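Local coordinates for protein putative xanthine dehydrogenase YAGS fad-binding subunit (Escherichia coli, PDB 5G5G) that probably oxidises aldehydes in the periplasm, as the molybdenum- and pterin cytosine dinucleotide-binding subunit of a three-chain oxidoreductase, at residues C[459-467]-C[492-503]; C[444-455]-C[563-574]. All coordinates share one frame; numbering follows the deposited sequence.

Contact 1: C[459-467]-C[492-503]; sequences VTVETDMTD and AVHLGDSSFPVS
Asp464 and Ser503 meet through two donors of the serine on one carboxylate oxygen. Asp464 OD1 accepts from Ser503 OG at 2.6 Å, nearly in line with its own C-O bond, and from Ser503 N at 2.7 Å, whose N-H descends from 46° above the carboxylate plane. The other oxygen, OD2, takes a proton from a water that also donates to Ser503 O. A chi1 of 82° sets Asp464 CG between its backbone N and carbonyl carbon, turning the carboxylate to the 500-503 loop, while Asp464 N binds Pro501 O at 2.9 Å. These bonds fix a buried acid against the returning chain.

Next to it, the Phe500 ring is sandwiched: Glu462 CB sits over one face, 4.0 Å from the ring centroid, in a CH-pi contact, and Asp497 CB covers the opposite face. Thr463 O approaches the ring edge, 3.4 Å from Phe500 CD2. Glu462 sends its carboxylate onward to Arg450. Just past the strands, Thr463 CG2 and Leu495 CD2 run alongside each other, 3.5 Å apart, and Thr463 OG1 binds Gly448 O.

Farther back, Thr460 CG2 touches the edge of the His494 ring, 3.5 Å from CD2. The backbones are locked by four bonds in parallel register, Ala492 N to Val459 O, Val461 N to Ala492 O, His494 N to Val461 O and Thr463 N to His494 O. In the second shell, Asp497 OD1 makes an Asx turn with Ser499 N, and its OD2 forms a salt bridge with Arg232. Helix 472-484 packs on Val461 and Leu495. The whole is a beta-alpha-beta crossover in which the loop after its first strand reaches the cofactor pocket, where Met465 touches the pterin cytosine dinucleotide.

Contact 2: C[444-455]-C[563-574]; sequences LEKSGARVHLEQ and GGRLTAEESIEF
The Arg565 guanidinium lies flat over one face of the His452 imidazole, with centres 3.7 Å apart and planes only 6° off parallel; His452 ND1 sits above the middle of the guanidinium. At the imidazole edge ND1 shares a hydrogen bond of 2.7 Å with Thr567 OG1, and its NE2 is held by Glu462. At the guanidinium edge Arg565 NH1 meets Glu454 OE2 at 2.8 Å in a salt bridge whose hydrogen bonds are weak, and that same oxygen also binds Thr460 OG1. The stack and both edge partners hold the two flat groups in place.

Arg450 works differently. Its chain bends at chi3 (48°), bringing NH1 to Glu569 OE1 at 2.9 Å; the oxygen lies close to the guanidinium plane, but the N-H reaches it from above the carboxylate plane. Arg450 NE is bridged to Glu462, so the arginine lies between two acids. A leucine here would probably leave Glu569 without its cationic mate and Glu462 with one countercharge fewer.

At the far end the Phe574 ring carries Leu444 CB over one face, 3.9 Å from the centroid, while Glu445 O meets its edge 3.3 Å from CE2. Lys446 and Glu573 run side by side in a long salt bridge. Gly448 CA packs 3.2 Å from Ser571 OG, and a CB at Gly448 would run into that hydroxyl where it now stands.

Between the strands eight backbone bonds join four antiparallel hydrogen-bonded pairs: Ser447 with Ile572, Ala449 with Glu570, Val451 with Ala568 and Leu453 with Leu566. Val451, on the face with Ala449, Ala568 and Ile572, packs on helix 511-534. The strand axes run at 164°, as expected of adjacent antiparallel strands in the mixed sheet of this cofactor-binding domain.

From the N terminus, strand 2-3 comes first and flanks strand 566-574. Much later the chain enters 444-455, turns tightly into 459-467, crosses through helix 472-484 and returns as 492-503; there contact 1 closes a loop of 24 residues. The chain then passes through helix 511-534 and three short strands before 563-574 closes contact 2, a loop of 107 residues that encloses the whole of contact 1. Nothing crosses. Strands 447-453 and 459-462 are sheet neighbours, so the two contacts make one continuous sheet, with the order 2-3, 566-574, 447-453, 459-462, 491-494. Side chains of 444-455 and 459-467 also bond directly, tying the two contacts together.

Contact 1: C[459-467]-C[492-503]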
loop_
_atom_site.group_PDB
_atom_site.type_symbol
_atom_site.label_atom_id
_atom_site.label_comp_id
_atom_site.label_asym_id
_atom_site.label_seq_id
_atom_site.Cartn_x
_atom_site.Cartn_y
_atom_site.Cartn_z
ATOM N N VAL C 459 24.757 27.681 -0.385
ATOM C CA VAL C 459 24.640 27.229 -1.762
ATOM C C VAL C 459 23.154 26.906 -1.982
ATOM O O VAL C 459 22.481 26.381 -1.070
ATOM C CB VAL C 459 25.543 26.011 -2.021
ATOM C CG1 VAL C 459 25.220 25.361 -3.369
ATOM C CG2 VAL C 459 27.002 26.411 -1.939
ATOM N N THR C 460 22.619 27.292 -3.142
ATOM C CA THR C 460 21.221 26.993 -3.478
ATOM C C THR C 460 21.170 26.129 -4.744
ATOM O O THR C 460 21.735 26.514 -5.749
ATOM C CB THR C 460 20.416 28.284 -3.704
ATOM O OG1 THR C 460 20.553 29.131 -2.539
ATOM C CG2 THR C 460 18.962 27.976 -3.954
ATOM N N VAL C 461 20.525 24.990 -4.689
ATOM C CA VAL C 461 20.358 24.113 -5.841
ATOM C C VAL C 461 18.888 24.177 -6.268
ATOM O O VAL C 461 18.027 24.031 -5.421
ATOM C CB VAL C 461 20.696 22.667 -5.513
ATOM C CG1 VAL C 461 20.362 21.738 -6.667
ATOM C CG2 VAL C 461 22.171 22.548 -5.117
ATOM N N GLU C 462 18.646 24.435 -7.558
ATOM C CA GLU C 462 17.292 24.361 -8.127
ATOM C C GLU C 462 17.273 23.383 -9.292
ATOM O O GLU C 462 18.053 23.524 -10.231
ATOM C CB GLU C 462 16.846 25.708 -8.643
ATOM C CG GLU C 462 16.772 26.780 -7.540
ATOM C CD GLU C 462 16.769 28.212 -8.036
ATOM O OE1 GLU C 462 17.414 28.529 -9.068
ATOM O OE2 GLU C 462 16.175 29.040 -7.340
ATOM N N THR C 463 16.338 22.457 -9.262
ATOM C CA THR C 463 16.089 21.576 -10.404
ATOM C C THR C 463 14.655 21.024 -10.315
ATOM O O THR C 463 14.119 20.886 -9.225
ATOM C CB THR C 463 17.156 20.463 -10.458
ATOM O OG1 THR C 463 16.888 19.590 -11.554
ATOM C CG2 THR C 463 17.225 19.673 -9.118
ATOM N N ASP C 464 14.043 20.685 -11.432
ATOM C CA ASP C 464 12.678 20.155 -11.366
ATOM C C ASP C 464 12.604 18.654 -10.969
ATOM O O ASP C 464 11.517 18.039 -10.949
ATOM C CB ASP C 464 11.916 20.405 -12.671
ATOM C CG ASP C 464 12.198 19.379 -13.772
ATOM O OD1 ASP C 464 13.103 18.498 -13.614
ATOM O OD2 ASP C 464 11.537 19.466 -14.847
ATOM N N MET C 465 13.749 18.068 -10.674
ATOM C CA MET C 465 13.768 16.716 -10.111
ATOM C C MET C 465 12.850 16.566 -8.918
ATOM O O MET C 465 12.665 17.515 -8.162
ATOM C CB MET C 465 15.195 16.364 -9.696
ATOM C CG MET C 465 15.351 14.973 -9.163
ATOM S SD MET C 465 14.894 13.702 -10.370
ATOM C CE MET C 465 15.059 12.301 -9.333
ATOM N N THR C 466 12.252 15.397 -8.786
ATOM C CA THR C 466 11.351 15.083 -7.664
ATOM C C THR C 466 12.005 14.191 -6.625
ATOM O O THR C 466 12.992 13.421 -6.907
ATOM C CB THR C 466 10.061 14.414 -8.193
ATOM O OG1 THR C 466 10.422 13.293 -9.038
ATOM C CG2 THR C 466 9.258 15.402 -8.957
ATOM N N ASP C 467 11.443 14.289 -5.426
ATOM C CA ASP C 467 11.772 13.411 -4.303
ATOM C C ASP C 467 10.498 12.763 -3.927
ATOM O O ASP C 467 9.620 13.394 -3.330
ATOM C CB ASP C 467 12.416 14.162 -3.111
ATOM C CG ASP C 467 13.032 13.208 -2.084
ATOM O OD1 ASP C 467 12.486 12.064 -1.961
ATOM O OD2 ASP C 467 14.053 13.607 -1.465
ATOM N N ALA C 492 20.872 24.575 0.304
ATOM C CA ALA C 492 19.412 24.519 0.202
ATOM C C ALA C 492 19.116 23.887 -1.122
ATOM O O ALA C 492 19.801 24.167 -2.073
ATOM C CB ALA C 492 18.804 25.927 0.248
ATOM N N VAL C 493 18.088 23.061 -1.188
ATOM C CA VAL C 493 17.690 22.392 -2.422
ATOM C C VAL C 493 16.183 22.576 -2.632
ATOM O O VAL C 493 15.393 22.226 -1.749
ATOM C CB VAL C 493 18.004 20.894 -2.347
ATOM C CG1 VAL C 493 17.561 20.168 -3.616
ATOM C CG2 VAL C 493 19.477 20.637 -2.033
ATOM N N HIS C 494 15.843 23.122 -3.785
ATOM C CA HIS C 494 14.474 23.381 -4.201
ATOM C C HIS C 494 14.192 22.485 -5.399
ATOM O O HIS C 494 14.907 22.541 -6.404
ATOM C CB HIS C 494 14.322 24.837 -4.547
ATOM C CG HIS C 494 14.763 25.737 -3.435
ATOM N ND1 HIS C 494 14.224 25.662 -2.167
ATOM C CD2 HIS C 494 15.720 26.691 -3.376
ATOM C CE1 HIS C 494 14.831 26.548 -1.380
ATOM N NE2 HIS C 494 15.734 27.193 -2.092
ATOM N N LEU C 495 13.136 21.695 -5.268
ATOM C CA LEU C 495 12.765 20.645 -6.229
ATOM C C LEU C 495 11.347 20.750 -6.737
ATOM O O LEU C 495 10.511 21.474 -6.181
ATOM C CB LEU C 495 12.903 19.258 -5.569
ATOM C CG LEU C 495 14.283 18.835 -5.146
ATOM C CD1 LEU C 495 14.292 17.383 -4.694
ATOM C CD2 LEU C 495 15.266 19.000 -6.258
ATOM N N GLY C 496 11.102 19.994 -7.816
ATOM C CA GLY C 496 9.756 19.679 -8.245
ATOM C C GLY C 496 8.934 20.869 -8.700
ATOM O O GLY C 496 7.776 20.975 -8.343
ATOM N N ASP C 497 9.503 21.780 -9.427
ATOM C CA ASP C 497 8.812 22.965 -9.895
ATOM C C ASP C 497 9.302 23.203 -11.320
ATOM O O ASP C 497 10.534 23.235 -11.600
ATOM C CB ASP C 497 9.143 24.117 -8.956
ATOM C CG ASP C 497 8.291 25.376 -9.196
ATOM O OD1 ASP C 497 8.071 25.795 -10.377
ATOM O OD2 ASP C 497 7.984 26.037 -8.164
ATOM N N SER C 498 8.353 23.338 -12.260
ATOM C CA SER C 498 8.715 23.569 -13.670
ATOM C C SER C 498 9.349 24.931 -13.921
ATOM O O SER C 498 9.870 25.182 -15.037
ATOM C CB SER C 498 7.538 23.329 -14.618
ATOM O OG SER C 498 6.505 24.276 -14.380
ATOM N N SER C 499 9.368 25.813 -12.933
ATOM C CA SER C 499 10.173 27.018 -13.083
ATOM C C SER C 499 11.700 26.739 -12.948
ATOM O O SER C 499 12.504 27.576 -13.309
ATOM C CB SER C 499 9.651 28.161 -12.208
ATOM O OG SER C 499 9.977 27.989 -10.859
ATOM N N PHE C 500 12.088 25.524 -12.571
ATOM C CA PHE C 500 13.502 25.172 -12.430
ATOM C C PHE C 500 13.972 24.395 -13.644
ATOM O O PHE C 500 13.173 23.914 -14.430
ATOM C CB PHE C 500 13.675 24.272 -11.209
ATOM C CG PHE C 500 13.247 24.889 -9.902
ATOM C CD1 PHE C 500 13.258 26.293 -9.692
ATOM C CD2 PHE C 500 12.886 24.053 -8.861
ATOM C CE1 PHE C 500 12.874 26.831 -8.481
ATOM C CE2 PHE C 500 12.496 24.595 -7.668
ATOM C CZ PHE C 500 12.488 25.964 -7.467
ATOM N N PRO C 501 15.282 24.175 -13.771
ATOM C CA PRO C 501 15.735 23.464 -14.959
ATOM C C PRO C 501 15.239 22.047 -15.080
ATOM O O PRO C 501 14.948 21.390 -14.063
ATOM C CB PRO C 501 17.274 23.469 -14.793
ATOM C CG PRO C 501 17.538 24.758 -14.111
ATOM C CD PRO C 501 16.391 24.890 -13.117
ATOM N N VAL C 502 15.126 21.584 -16.313
ATOM C CA VAL C 502 14.610 20.248 -16.598
ATOM C C VAL C 502 15.596 19.131 -16.214
ATOM O O VAL C 502 16.725 19.023 -16.769
ATOM C CB VAL C 502 14.220 20.112 -18.082
ATOM C CG1 VAL C 502 13.725 18.703 -18.405
ATOM C CG2 VAL C 502 13.129 21.142 -18.432
ATOM N N SER C 503 15.189 18.320 -15.249
ATOM C CA SER C 503 15.862 17.059 -14.929
ATOM C C SER C 503 15.267 15.873 -15.678
ATOM O O SER C 503 14.240 15.999 -16.351
ATOM C CB SER C 503 15.727 16.801 -13.421
ATOM O OG SER C 503 14.454 16.287 -13.124
HETATM O O HOH W 1 17.531 29.266 -0.992
HETATM O O HOH W 2 11.426 16.666 -15.328
HETATM O O HOH W 3 11.018 22.017 -15.504
#

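Contact 2: C[444-455]-C[563-574]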
loop_
_atom_site.group_PDB
_atom_site.type_symbol
_atom_site.label_atom_id
_atom_site.label_comp_id
_atom_site.label_asym_id
_atom_site.label_seq_id
_atom_site.Cartn_x
_atom_site.Cartn_y
_atom_site.Cartn_z
ATOM N N LEU C 444 20.390 6.231 -18.914
ATOM C CA LEU C 444 20.905 7.572 -18.846
ATOM C C LEU C 444 19.984 8.493 -19.618
ATOM O O LEU C 444 19.569 8.144 -20.699
ATOM C CB LEU C 444 22.271 7.654 -19.498
ATOM C CG LEU C 444 23.474 6.970 -18.838
ATOM C CD1 LEU C 444 23.555 7.271 -17.355
ATOM C CD2 LEU C 444 23.483 5.475 -19.089
ATOM N N GLU C 445 19.753 9.686 -19.096
ATOM C CA GLU C 445 18.890 10.682 -19.704
ATOM C C GLU C 445 19.451 12.063 -19.341
ATOM O O GLU C 445 20.107 12.223 -18.299
ATOM C CB GLU C 445 17.470 10.539 -19.172
ATOM C CG GLU C 445 16.700 9.264 -19.554
ATOM C CD GLU C 445 16.413 9.107 -21.058
ATOM O OE1 GLU C 445 16.229 10.149 -21.760
ATOM O OE2 GLU C 445 16.391 7.926 -21.535
ATOM N N LYS C 446 19.283 13.035 -20.232
ATOM C CA LYS C 446 19.744 14.385 -19.976
ATOM C C LYS C 446 19.110 15.002 -18.733
ATOM O O LYS C 446 17.896 14.817 -18.496
ATOM C CB LYS C 446 19.395 15.270 -21.193
ATOM C CG LYS C 446 19.826 16.722 -21.092
ATOM C CD LYS C 446 19.376 17.543 -22.303
ATOM C CE LYS C 446 19.979 18.957 -22.274
ATOM N NZ LYS C 446 19.533 19.790 -23.434
ATOM N N SER C 447 19.905 15.764 -17.965
ATOM C CA SER C 447 19.410 16.374 -16.768
ATOM C C SER C 447 20.149 17.630 -16.435
ATOM O O SER C 447 21.369 17.679 -16.558
ATOM C CB SER C 447 19.515 15.394 -15.608
ATOM O OG SER C 447 18.795 15.850 -14.454
ATOM N N GLY C 448 19.429 18.647 -15.972
ATOM C CA GLY C 448 20.015 19.948 -15.670
ATOM C C GLY C 448 19.684 20.501 -14.304
ATOM O O GLY C 448 18.795 20.006 -13.616
ATOM N N ALA C 449 20.435 21.530 -13.930
ATOM C CA ALA C 449 20.309 22.156 -12.636
ATOM C C ALA C 449 20.888 23.551 -12.646
ATOM O O ALA C 449 21.719 23.899 -13.478
ATOM C CB ALA C 449 21.005 21.306 -11.571
ATOM N N ARG C 450 20.405 24.382 -11.737
ATOM C CA ARG C 450 20.954 25.709 -11.503
ATOM C C ARG C 450 21.488 25.687 -10.075
ATOM O O ARG C 450 20.819 25.201 -9.172
ATOM C CB ARG C 450 19.832 26.742 -11.669
ATOM C CG ARG C 450 20.243 28.170 -11.494
ATOM C CD ARG C 450 19.225 29.154 -12.119
ATOM N NE ARG C 450 17.841 28.884 -11.749
ATOM C CZ ARG C 450 16.797 28.609 -12.552
ATOM N NH1 ARG C 450 16.883 28.513 -13.882
ATOM N NH2 ARG C 450 15.625 28.420 -12.001
ATOM N N VAL C 451 22.727 26.121 -9.890
ATOM C CA VAL C 451 23.362 26.160 -8.561
ATOM C C VAL C 451 23.899 27.569 -8.334
ATOM O O VAL C 451 24.549 28.141 -9.207
ATOM C CB VAL C 451 24.494 25.146 -8.437
ATOM C CG1 VAL C 451 25.064 25.122 -7.004
ATOM C CG2 VAL C 451 23.994 23.767 -8.805
ATOM N N HIS C 452 23.591 28.124 -7.177
ATOM C CA HIS C 452 24.022 29.490 -6.808
ATOM C C HIS C 452 24.923 29.460 -5.588
ATOM O O HIS C 452 24.629 28.715 -4.613
ATOM C CB HIS C 452 22.880 30.346 -6.394
ATOM C CG HIS C 452 21.706 30.313 -7.306
ATOM N ND1 HIS C 452 21.512 31.273 -8.273
ATOM C CD2 HIS C 452 20.637 29.495 -7.363
ATOM C CE1 HIS C 452 20.366 31.049 -8.890
ATOM N NE2 HIS C 452 19.809 29.984 -8.348
ATOM N N LEU C 453 26.004 30.226 -5.632
ATOM C CA LEU C 453 26.780 30.521 -4.419
ATOM C C LEU C 453 26.278 31.879 -3.956
ATOM O O LEU C 453 26.467 32.897 -4.664
ATOM C CB LEU C 453 28.284 30.576 -4.686
ATOM C CG LEU C 453 29.177 30.942 -3.495
ATOM C CD1 LEU C 453 29.069 29.877 -2.400
ATOM C CD2 LEU C 453 30.635 31.112 -3.895
ATOM N N GLU C 454 25.653 31.884 -2.785
ATOM C CA GLU C 454 25.031 33.086 -2.213
ATOM C C GLU C 454 26.095 33.967 -1.522
ATOM O O GLU C 454 27.157 33.501 -1.178
ATOM C CB GLU C 454 23.920 32.691 -1.213
ATOM C CG GLU C 454 22.865 31.694 -1.734
ATOM C CD GLU C 454 21.916 32.283 -2.784
ATOM O OE1 GLU C 454 21.960 33.502 -3.045
ATOM O OE2 GLU C 454 21.099 31.506 -3.341
ATOM N N GLN C 455 25.782 35.234 -1.302
ATOM C CA GLN C 455 26.745 36.165 -0.659
ATOM C C GLN C 455 27.115 35.788 0.788
ATOM O O GLN C 455 28.222 36.082 1.241
ATOM C CB GLN C 455 26.230 37.608 -0.726
ATOM C CG GLN C 455 26.173 38.162 -2.147
ATOM C CD GLN C 455 26.065 39.679 -2.183
ATOM O OE1 GLN C 455 25.019 40.237 -1.870
ATOM N NE2 GLN C 455 27.130 40.337 -2.581
ATOM N N GLY C 563 31.143 40.677 -4.947
ATOM C CA GLY C 563 30.448 41.279 -6.098
ATOM C C GLY C 563 28.962 40.958 -6.335
ATOM O O GLY C 563 28.314 41.626 -7.153
ATOM N N GLY C 564 28.402 39.970 -5.634
ATOM C CA GLY C 564 27.034 39.528 -5.859
ATOM C C GLY C 564 27.050 38.016 -6.037
ATOM O O GLY C 564 28.109 37.423 -6.191
ATOM N N ARG C 565 25.880 37.407 -5.996
ATOM C CA ARG C 565 25.802 35.922 -6.071
ATOM C C ARG C 565 26.307 35.407 -7.429
ATOM O O ARG C 565 26.350 36.165 -8.410
ATOM C CB ARG C 565 24.430 35.402 -5.661
ATOM C CG ARG C 565 23.267 35.465 -6.619
ATOM C CD ARG C 565 22.130 34.680 -5.959
ATOM N NE ARG C 565 20.927 34.600 -6.760
ATOM C CZ ARG C 565 19.922 33.744 -6.552
ATOM N NH1 ARG C 565 19.958 32.843 -5.550
ATOM N NH2 ARG C 565 18.846 33.778 -7.348
ATOM N N LEU C 566 26.825 34.173 -7.433
ATOM C CA LEU C 566 27.320 33.548 -8.648
ATOM C C LEU C 566 26.373 32.407 -8.986
ATOM O O LEU C 566 26.035 31.590 -8.098
ATOM C CB LEU C 566 28.747 33.056 -8.462
ATOM C CG LEU C 566 29.825 34.127 -8.293
ATOM C CD1 LEU C 566 31.154 33.515 -7.838
ATOM C CD2 LEU C 566 30.009 34.969 -9.568
ATOM N N THR C 567 25.914 32.367 -10.246
ATOM C CA THR C 567 24.897 31.421 -10.665
ATOM C C THR C 567 25.363 30.645 -11.895
ATOM O O THR C 567 25.817 31.253 -12.867
ATOM C CB THR C 567 23.572 32.147 -11.012
ATOM O OG1 THR C 567 23.069 32.773 -9.833
ATOM C CG2 THR C 567 22.527 31.170 -11.553
ATOM N N ALA C 568 25.259 29.320 -11.837
ATOM C CA ALA C 568 25.589 28.452 -12.942
ATOM C C ALA C 568 24.363 27.643 -13.266
ATOM O O ALA C 568 23.670 27.189 -12.360
ATOM C CB ALA C 568 26.747 27.545 -12.575
ATOM N N GLU C 569 24.098 27.441 -14.541
ATOM C CA GLU C 569 22.995 26.587 -14.981
ATOM C C GLU C 569 23.499 25.732 -16.115
ATOM O O GLU C 569 23.937 26.255 -17.158
ATOM C CB GLU C 569 21.821 27.420 -15.447
ATOM C CG GLU C 569 20.667 26.575 -15.925
ATOM C CD GLU C 569 19.406 27.373 -16.091
ATOM O OE1 GLU C 569 19.286 28.487 -15.551
ATOM O OE2 GLU C 569 18.533 26.875 -16.777
ATOM N N GLU C 570 23.507 24.438 -15.893
ATOM C CA GLU C 570 24.041 23.507 -16.890
ATOM C C GLU C 570 23.270 22.202 -16.871
ATOM O O GLU C 570 22.614 21.879 -15.926
ATOM C CB GLU C 570 25.534 23.192 -16.618
ATOM C CG GLU C 570 26.482 24.369 -16.595
ATOM C CD GLU C 570 26.750 25.011 -17.943
ATOM O OE1 GLU C 570 26.748 24.290 -18.964
ATOM O OE2 GLU C 570 27.039 26.220 -17.952
ATOM N N SER C 571 23.454 21.442 -17.933
ATOM C CA SER C 571 22.953 20.100 -18.039
ATOM C C SER C 571 24.079 19.127 -18.380
ATOM O O SER C 571 25.097 19.510 -18.952
ATOM C CB SER C 571 21.896 20.018 -19.126
ATOM O OG SER C 571 20.744 20.743 -18.715
ATOM N N ILE C 572 23.842 17.882 -18.004
ATOM C CA ILE C 572 24.601 16.763 -18.507
ATOM C C ILE C 572 23.834 16.041 -19.597
ATOM O O ILE C 572 22.619 15.775 -19.452
ATOM C CB ILE C 572 25.018 15.846 -17.370
ATOM C CG1 ILE C 572 26.001 14.810 -17.917
ATOM C CG2 ILE C 572 23.865 15.179 -16.655
ATOM C CD1 ILE C 572 27.134 14.510 -17.027
ATOM N N GLU C 573 24.555 15.674 -20.654
ATOM C CA GLU C 573 24.027 14.867 -21.746
ATOM C C GLU C 573 24.926 13.677 -21.899
ATOM O O GLU C 573 26.099 13.769 -21.581
ATOM C CB GLU C 573 24.098 15.640 -23.059
ATOM C CG GLU C 573 23.250 16.887 -23.094
ATOM C CD GLU C 573 23.282 17.526 -24.467
ATOM O OE1 GLU C 573 24.389 17.691 -25.007
ATOM O OE2 GLU C 573 22.210 17.840 -24.986
ATOM N N PHE C 574 24.371 12.593 -22.413
ATOM C CA PHE C 574 25.090 11.312 -22.504
ATOM C C PHE C 574 25.268 10.847 -23.928
ATOM O O PHE C 574 24.357 10.912 -24.714
ATOM C CB PHE C 574 24.383 10.261 -21.676
ATOM C CG PHE C 574 24.390 10.555 -20.213
ATOM C CD1 PHE C 574 25.455 10.169 -19.417
ATOM C CD2 PHE C 574 23.370 11.304 -19.635
ATOM C CE1 PHE C 574 25.485 10.491 -18.046
ATOM C CE2 PHE C 574 23.379 11.623 -18.265
ATOM C CZ PHE C 574 24.444 11.206 -17.475
#